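PDB 4AUR: LEOA from Escherichia coli, which is a bacterial dynamin-like GTPase of enterotoxigenic strains that probably couples nucleotide hydrolysis to membrane-associated work, possibly linked to toxin release. Local coordinates for residues R285-T298 / F406-G419. Numbering follows the deposited sequence.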
loop_
_atom_site.group_PDB
_atom_site.type_symbol
_atom_site.label_atom_id
_atom_site.label_comp_id
_atom_site.label_asym_id
_atom_site.label_seq_id
_atom_site.Cartn_x
_atom_site.Cartn_y
_atom_site.Cartn_z
ATOM N N ARG A 285 -10.818 -7.643 -5.148
ATOM C CA ARG A 285 -11.150 -6.758 -4.056
ATOM C C ARG A 285 -10.032 -6.821 -3.050
ATOM O O ARG A 285 -9.825 -5.882 -2.320
ATOM C CB ARG A 285 -12.496 -7.156 -3.450
ATOM C CG ARG A 285 -13.037 -6.254 -2.353
ATOM C CD ARG A 285 -13.387 -4.839 -2.798
ATOM N NE ARG A 285 -13.753 -4.004 -1.649
ATOM C CZ ARG A 285 -15.000 -3.764 -1.223
ATOM N NH1 ARG A 285 -16.056 -4.276 -1.842
ATOM N NH2 ARG A 285 -15.209 -2.988 -0.153
ATOM N N VAL A 286 -9.292 -7.917 -3.031
ATOM C CA VAL A 286 -8.272 -8.129 -2.033
ATOM C C VAL A 286 -7.015 -7.419 -2.463
ATOM O O VAL A 286 -6.310 -6.848 -1.657
ATOM C CB VAL A 286 -7.929 -9.619 -1.923
ATOM C CG1 VAL A 286 -6.774 -9.830 -0.954
ATOM C CG2 VAL A 286 -9.138 -10.428 -1.492
ATOM N N THR A 287 -6.725 -7.536 -3.747
ATOM C CA THR A 287 -5.595 -6.916 -4.381
ATOM C C THR A 287 -5.733 -5.430 -4.228
ATOM O O THR A 287 -4.792 -4.756 -3.825
ATOM C CB THR A 287 -5.544 -7.309 -5.856
ATOM O OG1 THR A 287 -5.116 -8.673 -5.944
ATOM C CG2 THR A 287 -4.575 -6.411 -6.642
ATOM N N LEU A 288 -6.933 -4.943 -4.498
ATOM C CA LEU A 288 -7.304 -3.551 -4.283
ATOM C C LEU A 288 -7.258 -3.176 -2.805
ATOM O O LEU A 288 -6.796 -2.099 -2.439
ATOM C CB LEU A 288 -8.717 -3.303 -4.829
ATOM C CG LEU A 288 -9.152 -1.841 -4.981
ATOM C CD1 LEU A 288 -8.376 -1.164 -6.103
ATOM C CD2 LEU A 288 -10.649 -1.716 -5.247
ATOM N N ALA A 289 -7.751 -4.059 -1.953
ATOM C CA ALA A 289 -7.790 -3.752 -0.548
ATOM C C ALA A 289 -6.408 -3.557 0.046
ATOM O O ALA A 289 -6.260 -2.674 0.875
ATOM C CB ALA A 289 -8.573 -4.797 0.227
ATOM N N SER A 290 -5.403 -4.358 -0.339
ATOM C CA SER A 290 -4.056 -4.167 0.254
ATOM C C SER A 290 -3.296 -2.994 -0.357
ATOM O O SER A 290 -2.483 -2.405 0.288
ATOM C CB SER A 290 -3.175 -5.444 0.261
ATOM O OG SER A 290 -3.329 -6.252 -0.884
ATOM N N ARG A 291 -3.594 -2.663 -1.597
ATOM C CA ARG A 291 -2.980 -1.556 -2.297
ATOM C C ARG A 291 -3.392 -0.235 -1.673
ATOM O O ARG A 291 -2.637 0.737 -1.755
ATOM C CB ARG A 291 -3.438 -1.619 -3.747
ATOM C CG ARG A 291 -2.950 -0.550 -4.709
ATOM C CD ARG A 291 -3.298 -0.897 -6.181
ATOM N NE ARG A 291 -4.567 -0.322 -6.655
ATOM C CZ ARG A 291 -4.826 0.991 -6.759
ATOM N NH1 ARG A 291 -3.908 1.905 -6.413
ATOM N NH2 ARG A 291 -6.012 1.412 -7.204
ATOM N N HIS A 292 -4.573 -0.188 -1.051
ATOM C CA HIS A 292 -5.071 1.012 -0.381
ATOM C C HIS A 292 -4.904 0.968 1.128
ATOM O O HIS A 292 -5.021 2.005 1.772
ATOM C CB HIS A 292 -6.547 1.185 -0.644
ATOM C CG HIS A 292 -6.857 1.603 -2.034
ATOM N ND1 HIS A 292 -6.386 2.772 -2.577
ATOM C CD2 HIS A 292 -7.624 1.029 -2.985
ATOM C CE1 HIS A 292 -6.837 2.892 -3.811
ATOM N NE2 HIS A 292 -7.589 1.845 -4.081
ATOM N N LEU A 293 -4.690 -0.217 1.701
ATOM C CA LEU A 293 -4.179 -0.311 3.070
ATOM C C LEU A 293 -2.721 0.196 3.088
ATOM O O LEU A 293 -2.250 0.723 4.092
ATOM C CB LEU A 293 -4.255 -1.741 3.608
ATOM C CG LEU A 293 -3.814 -1.960 5.062
ATOM C CD1 LEU A 293 -4.471 -0.937 5.985
ATOM C CD2 LEU A 293 -4.038 -3.364 5.620
ATOM N N ASP A 294 -1.993 0.053 1.984
ATOM C CA ASP A 294 -0.611 0.500 2.000
ATOM C C ASP A 294 -0.590 2.008 2.061
ATOM O O ASP A 294 0.218 2.603 2.777
ATOM C CB ASP A 294 0.155 0.022 0.793
ATOM C CG ASP A 294 1.631 0.182 0.967
ATOM O OD1 ASP A 294 2.182 -0.221 2.014
ATOM O OD2 ASP A 294 2.254 0.720 0.053
ATOM N N GLU A 295 -1.519 2.617 1.328
ATOM C CA GLU A 295 -1.706 4.042 1.378
ATOM C C GLU A 295 -2.055 4.406 2.799
ATOM O O GLU A 295 -1.377 5.210 3.391
ATOM C CB GLU A 295 -2.795 4.478 0.426
ATOM C CG GLU A 295 -2.366 4.539 -1.031
ATOM C CD GLU A 295 -3.565 4.580 -1.966
ATOM O OE1 GLU A 295 -4.693 4.560 -1.437
ATOM O OE2 GLU A 295 -3.403 4.611 -3.219
ATOM N N LEU A 296 -3.085 3.787 3.370
ATOM C CA LEU A 296 -3.509 4.159 4.733
ATOM C C LEU A 296 -2.387 4.007 5.748
ATOM O O LEU A 296 -2.256 4.856 6.612
ATOM C CB LEU A 296 -4.717 3.362 5.207
ATOM C CG LEU A 296 -5.191 3.655 6.614
ATOM C CD1 LEU A 296 -5.539 5.121 6.728
ATOM C CD2 LEU A 296 -6.387 2.841 7.006
ATOM N N ASN A 297 -1.585 2.958 5.646
ATOM C CA ASN A 297 -0.490 2.752 6.584
ATOM C C ASN A 297 0.507 3.893 6.493
ATOM O O ASN A 297 0.989 4.359 7.499
ATOM C CB ASN A 297 0.264 1.402 6.340
ATOM C CG ASN A 297 -0.593 0.143 6.579
ATOM O OD1 ASN A 297 -0.291 -0.908 6.027
ATOM N ND2 ASN A 297 -1.643 0.234 7.385
ATOM N N THR A 298 0.829 4.303 5.269
ATOM C CA THR A 298 1.752 5.389 5.032
ATOM C C THR A 298 1.260 6.632 5.738
ATOM O O THR A 298 2.046 7.386 6.289
ATOM C CB THR A 298 1.874 5.746 3.539
ATOM O OG1 THR A 298 2.319 4.622 2.789
ATOM C CG2 THR A 298 2.881 6.865 3.333
ATOM N N PHE A 406 -0.434 14.412 0.929
ATOM C CA PHE A 406 -0.426 12.985 0.685
ATOM C C PHE A 406 -1.866 12.536 0.473
ATOM O O PHE A 406 -2.201 11.980 -0.583
ATOM C CB PHE A 406 0.206 12.223 1.835
ATOM C CG PHE A 406 0.146 10.730 1.668
ATOM C CD1 PHE A 406 1.033 10.079 0.836
ATOM C CD2 PHE A 406 -0.804 9.977 2.328
ATOM C CE1 PHE A 406 0.970 8.700 0.663
ATOM C CE2 PHE A 406 -0.848 8.608 2.174
ATOM C CZ PHE A 406 0.024 7.974 1.335
ATOM N N LEU A 407 -2.711 12.823 1.462
ATOM C CA LEU A 407 -4.140 12.527 1.399
ATOM C C LEU A 407 -4.873 13.150 0.218
ATOM O O LEU A 407 -5.904 12.650 -0.172
ATOM C CB LEU A 407 -4.832 12.974 2.675
ATOM C CG LEU A 407 -4.434 12.292 3.981
ATOM C CD1 LEU A 407 -5.112 13.007 5.120
ATOM C CD2 LEU A 407 -4.850 10.850 4.030
ATOM N N SER A 408 -4.381 14.241 -0.356
ATOM C CA SER A 408 -5.098 14.859 -1.476
ATOM C C SER A 408 -4.884 14.070 -2.750
ATOM O O SER A 408 -5.754 14.068 -3.622
ATOM C CB SER A 408 -4.646 16.306 -1.687
ATOM O OG SER A 408 -5.109 17.155 -0.648
ATOM N N GLY A 409 -3.725 13.408 -2.846
ATOM C CA GLY A 409 -3.359 12.590 -4.002
ATOM C C GLY A 409 -3.874 11.163 -3.973
ATOM O O GLY A 409 -3.557 10.370 -4.860
ATOM N N LEU A 410 -4.655 10.809 -2.960
ATOM C CA LEU A 410 -5.178 9.453 -2.877
ATOM C C LEU A 410 -6.459 9.310 -3.677
ATOM O O LEU A 410 -6.714 8.248 -4.228
ATOM C CB LEU A 410 -5.424 9.053 -1.423
ATOM C CG LEU A 410 -4.154 9.002 -0.564
ATOM C CD1 LEU A 410 -4.471 8.464 0.825
ATOM C CD2 LEU A 410 -3.045 8.179 -1.207
ATOM N N GLY A 411 -7.256 10.383 -3.737
ATOM C CA GLY A 411 -8.575 10.346 -4.369
ATOM C C GLY A 411 -9.600 10.252 -3.269
ATOM O O GLY A 411 -9.290 9.755 -2.202
ATOM N N GLU A 412 -10.826 10.706 -3.488
ATOM C CA GLU A 412 -11.756 10.771 -2.354
ATOM C C GLU A 412 -12.333 9.405 -2.027
ATOM O O GLU A 412 -12.889 9.230 -0.959
ATOM C CB GLU A 412 -12.883 11.786 -2.576
ATOM C CG GLU A 412 -13.030 12.818 -1.456
ATOM C CD GLU A 412 -13.577 12.248 -0.144
ATOM O OE1 GLU A 412 -14.821 12.220 0.075
ATOM O OE2 GLU A 412 -12.744 11.873 0.695
ATOM N N GLY A 413 -12.178 8.444 -2.936
ATOM C CA GLY A 413 -12.677 7.098 -2.732
ATOM C C GLY A 413 -11.612 6.053 -2.469
ATOM O O GLY A 413 -11.847 4.849 -2.611
ATOM N N ALA A 414 -10.437 6.497 -2.056
ATOM C CA ALA A 414 -9.308 5.585 -1.944
ATOM C C ALA A 414 -9.519 4.500 -0.889
ATOM O O ALA A 414 -9.016 3.393 -1.051
ATOM C CB ALA A 414 -8.036 6.363 -1.684
ATOM N N PHE A 415 -10.283 4.797 0.156
ATOM C CA PHE A 415 -10.524 3.822 1.224
ATOM C C PHE A 415 -11.871 3.104 1.169
ATOM O O PHE A 415 -12.255 2.457 2.132
ATOM C CB PHE A 415 -10.456 4.492 2.588
ATOM C CG PHE A 415 -9.194 5.244 2.845
ATOM C CD1 PHE A 415 -7.978 4.851 2.269
ATOM C CD2 PHE A 415 -9.207 6.347 3.679
ATOM C CE1 PHE A 415 -6.816 5.562 2.525
ATOM C CE2 PHE A 415 -8.047 7.037 3.946
ATOM C CZ PHE A 415 -6.852 6.643 3.378
ATOM N N ARG A 416 -12.620 3.221 0.089
ATOM C CA ARG A 416 -13.888 2.504 0.064
ATOM C C ARG A 416 -13.700 0.995 -0.039
ATOM O O ARG A 416 -14.544 0.251 0.441
ATOM C CB ARG A 416 -14.806 3.015 -1.040
ATOM C CG ARG A 416 -15.278 4.441 -0.790
ATOM C CD ARG A 416 -16.218 4.917 -1.875
ATOM N NE ARG A 416 -17.296 5.640 -1.240
ATOM C CZ ARG A 416 -18.465 5.122 -0.863
ATOM N NH1 ARG A 416 -18.823 3.855 -1.092
ATOM N NH2 ARG A 416 -19.312 5.917 -0.245
ATOM N N SER A 417 -12.578 0.554 -0.609
ATOM C CA SER A 417 -12.286 -0.880 -0.703
ATOM C C SER A 417 -11.975 -1.489 0.625
ATOM O O SER A 417 -11.945 -2.693 0.723
ATOM C CB SER A 417 -11.103 -1.146 -1.606
ATOM O OG SER A 417 -10.213 -0.089 -1.465
ATOM N N LEU A 418 -11.722 -0.660 1.632
ATOM C CA LEU A 418 -11.399 -1.135 2.961
ATOM C C LEU A 418 -12.633 -1.447 3.771
ATOM O O LEU A 418 -12.536 -1.759 4.927
ATOM C CB LEU A 418 -10.530 -0.108 3.682
ATOM C CG LEU A 418 -9.009 -0.232 3.610
ATOM C CD1 LEU A 418 -8.504 -1.217 2.580
ATOM C CD2 LEU A 418 -8.349 1.098 3.377
ATOM N N GLY A 419 -13.807 -1.325 3.187
ATOM C CA GLY A 419 -15.030 -1.764 3.853
ATOM C C GLY A 419 -15.827 -0.827 4.744
ATOM O O GLY A 419 -16.032 0.334 4.429
#
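Arg285 grips the carbonyl of Ser417 from the guanidinium edge: NE lies 3.3 Å from Ser417 O with an N-H...O angle of 156°, the oxygen nearly in the guanidinium plane. A weak second bond runs from Arg285 NH2 to the same Ser417 O. With CG anti to the backbone N (chi1 -176°), a bend at chi2 carries the guanidinium to that carbonyl. Next along helix 275-343, His292 presents one ring face to Ala414 O, 2.9 Å above the ring plane and displaced from the ring centre toward its edge. The ring's orientation is set within the helix, since His292 ND1 donates almost straight to Glu295 OE1 at 2.7 Å, with the acceptor in the ring plane. The N-H comes in from above the carboxylate plane, and the pairing would probably favour a charged imidazolium. Glu295 and Leu410 lie alongside each other, running opposite ways, Glu295 CG 3.7 Å from Leu410 CD2. Apolar contacts follow: Leu296 crosses Phe415 at about a right angle, CD1 to CZ 3.9 Å, while the Leu418 methyls lie against Ala289 and Leu296. At the far end Thr298 CB approaches Phe406 CZ at 3.6 Å. Further out, Pro430 and Leu433 of helix 430-447 touch Phe415, and Leu556 of helix 547-567 touches Leu418. The segment leaving helix 368-408, with its two type I turns and 3-10 segment, packs along a long helix of the dynamin-like helical domain.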